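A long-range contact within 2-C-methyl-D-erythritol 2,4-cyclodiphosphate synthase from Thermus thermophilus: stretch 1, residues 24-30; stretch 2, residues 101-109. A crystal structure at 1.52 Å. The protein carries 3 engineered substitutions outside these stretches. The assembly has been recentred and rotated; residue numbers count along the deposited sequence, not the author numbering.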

# COMPACT_ATOMS: atom_id res chain seq x y z
N LEU A 24 12.78 21.09 -2.86
CA LEU A 24 11.97 22.09 -2.17
C LEU A 24 10.69 22.40 -2.93
O LEU A 24 10.70 22.80 -4.08
N ILE A 25 9.53 22.22 -2.31
CA ILE A 25 8.29 22.55 -3.00
C ILE A 25 7.57 23.74 -2.36
O ILE A 25 7.18 23.69 -1.18
N PRO A 26 7.37 24.78 -3.16
CA PRO A 26 6.70 25.99 -2.65
C PRO A 26 5.34 25.60 -2.08
O PRO A 26 4.58 24.93 -2.76
N SER A 27 5.09 25.99 -0.82
CA SER A 27 3.96 25.48 -0.07
C SER A 27 3.65 26.29 1.18
O SER A 27 4.58 26.80 1.81
N PRO A 28 2.38 26.38 1.54
CA PRO A 28 1.97 27.02 2.80
C PRO A 28 2.24 26.11 3.99
O PRO A 28 2.10 26.56 5.12
N VAL A 29 2.59 24.84 3.77
CA VAL A 29 2.72 23.85 4.83
C VAL A 29 3.88 22.91 4.56
O VAL A 29 4.22 22.61 3.41
N GLY A 30 4.54 22.43 5.60
CA GLY A 30 5.72 21.59 5.39
C GLY A 30 5.83 20.61 6.53
O GLY A 30 5.08 20.65 7.52
N ASP A 101 -3.37 17.05 0.95
CA ASP A 101 -4.47 17.90 0.47
C ASP A 101 -3.96 19.20 -0.12
O ASP A 101 -4.64 19.80 -0.96
N ARG A 102 -2.78 19.67 0.27
CA ARG A 102 -2.20 20.87 -0.33
C ARG A 102 -0.70 20.81 -0.08
O ARG A 102 -0.37 20.16 0.93
N PRO A 103 0.14 21.39 -0.90
CA PRO A 103 -0.19 22.12 -2.12
C PRO A 103 -0.43 21.18 -3.30
O PRO A 103 -0.14 19.98 -3.19
N LYS A 104 -0.95 21.68 -4.41
CA LYS A 104 -1.05 20.88 -5.62
C LYS A 104 0.33 20.47 -6.11
O LYS A 104 1.23 21.32 -6.20
N LEU A 105 0.49 19.19 -6.43
CA LEU A 105 1.80 18.72 -6.91
C LEU A 105 1.90 18.69 -8.42
O LEU A 105 3.00 18.66 -8.98
N GLY A 106 0.74 18.73 -9.09
CA GLY A 106 0.70 18.75 -10.55
C GLY A 106 1.72 19.63 -11.25
O GLY A 106 2.46 19.13 -12.13
N PRO A 107 1.78 20.90 -10.87
CA PRO A 107 2.71 21.82 -11.55
C PRO A 107 4.17 21.42 -11.37
O PRO A 107 5.01 21.97 -12.10
N HIS A 108 4.46 20.51 -10.44
CA HIS A 108 5.84 20.10 -10.16
C HIS A 108 6.18 18.71 -10.65
O HIS A 108 7.25 18.14 -10.36
N ARG A 109 5.27 18.12 -11.40
CA ARG A 109 5.39 16.73 -11.80
C ARG A 109 6.70 16.48 -12.53
O ARG A 109 7.44 15.54 -12.24

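What holds two stretches together when no hydrogen bond crosses between them? The contact rests on packing, with 397 Å² buried over both sides. R102, P103 and I25 have the largest covered areas, and each directs its CA-to-CB bond toward the opposing stretch.

How does I25 fill its place? With chi1 and chi2 both m, it brings CG2 within reach of three residues of the other stretch. I25 CG2 lies over one face of the H108 ring, 4.1 Å from the ring centroid and 23° off the normal, a CH-pi contact. I25 CG2 also sits 4.3 Å from P103 CG and 4.3 Å from L105 CD2; L105 starts sideways, but its m, t rotamer brings its end nearer. H108, itself m at chi1, also meets the neighbouring proline, with P26 CD 3.7 Å from H108 NE2. Enclosed here, H108 ND1 is left without a polar partner in the model.

What does P103 meet in the first stretch? P103, C-gamma endo and preceded by a cis peptide bond, has its CA-to-CB bond toward the first stretch, and its ring lies near S27, where P103 CD comes 3.2 Å from S27 OG. P103 CG also lies 3.9 Å from the carbonyl P26 O, and P103 CB is 4.4 Å from P28 CD. S27, t at chi1, spends its hydroxyl within its own stretch, donating from S27 OG to V29 O at 2.7 Å.

What does the long side chain of R102 do? Starting from p at chi1, it extends through t at chi2 and chi3 to lay its guanidinium beside P28 and V29. V29, m at chi1, places V29 CG1 over one face of that flat group, 3.1 Å from R102 NH2, while P28 CG approaches R102 NH1 at 3.9 Å. Both terminal nitrogens hydrogen-bond elsewhere in the structure, so the apolar neighbours need not satisfy them.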

# COMPACT_ATOMS: atom_id res chain seq x y z
CB LEU A 24 12.79 23.38 -1.98
CG LEU A 24 12.61 24.13 -0.66
CD1 LEU A 24 12.99 25.60 -0.83
CD2 LEU A 24 11.20 24.02 -0.11
CB ILE A 25 7.35 21.34 -2.99
CG1 ILE A 25 8.02 20.11 -3.62
CG2 ILE A 25 6.04 21.67 -3.68
CD1 ILE A 25 8.44 20.43 -5.05
CB PRO A 26 6.57 26.87 -3.89
CG PRO A 26 7.69 26.41 -4.78
CD PRO A 26 7.71 24.92 -4.59
CB SER A 27 4.24 24.03 0.33
OG SER A 27 3.17 23.47 1.08
CB PRO A 28 0.45 27.19 2.63
CG PRO A 28 0.06 26.08 1.70
CD PRO A 28 1.22 25.91 0.75
CB VAL A 29 1.44 23.01 5.01
CG1 VAL A 29 0.26 23.88 5.39
CG2 VAL A 29 1.11 22.21 3.75
CB ASP A 101 -5.46 18.13 1.62
CG ASP A 101 -6.11 16.83 2.05
OD1 ASP A 101 -5.62 15.73 1.71
OD2 ASP A 101 -7.16 16.87 2.74
CB ARG A 102 -2.82 22.13 0.26
CG ARG A 102 -2.93 22.08 1.77
CD ARG A 102 -3.53 23.35 2.38
NE ARG A 102 -3.27 23.35 3.82
CZ ARG A 102 -3.04 24.40 4.58
NH1 ARG A 102 -3.03 25.62 4.05
NH2 ARG A 102 -2.81 24.24 5.88
CB PRO A 103 1.09 22.92 -2.41
CG PRO A 103 2.17 21.99 -1.94
CD PRO A 103 1.62 21.35 -0.71
CB LYS A 104 -1.77 21.67 -6.73
CG LYS A 104 -3.23 21.96 -6.34
CD LYS A 104 -3.97 22.67 -7.46
CE LYS A 104 -5.26 21.95 -7.82
NZ LYS A 104 -6.41 22.45 -7.00
CB LEU A 105 2.11 17.35 -6.27
CG LEU A 105 2.31 17.35 -4.74
CD1 LEU A 105 2.79 15.99 -4.25
CD2 LEU A 105 3.32 18.42 -4.31
CB PRO A 107 2.44 23.18 -10.89
CG PRO A 107 1.07 23.05 -10.33
CD PRO A 107 1.03 21.62 -9.84
CB HIS A 108 6.09 20.14 -8.63
CG HIS A 108 5.88 21.54 -8.11
ND1 HIS A 108 4.79 21.95 -7.39
CD2 HIS A 108 6.68 22.62 -8.26
CE1 HIS A 108 4.91 23.23 -7.10
NE2 HIS A 108 6.05 23.66 -7.62
CB ARG A 109 4.21 16.35 -12.72
CG ARG A 109 4.13 14.87 -13.03
CD ARG A 109 2.92 14.49 -13.85
NE ARG A 109 1.64 14.86 -13.26
CZ ARG A 109 0.95 14.08 -12.43
NH1 ARG A 109 1.49 12.90 -12.14
NH2 ARG A 109 -0.21 14.44 -11.91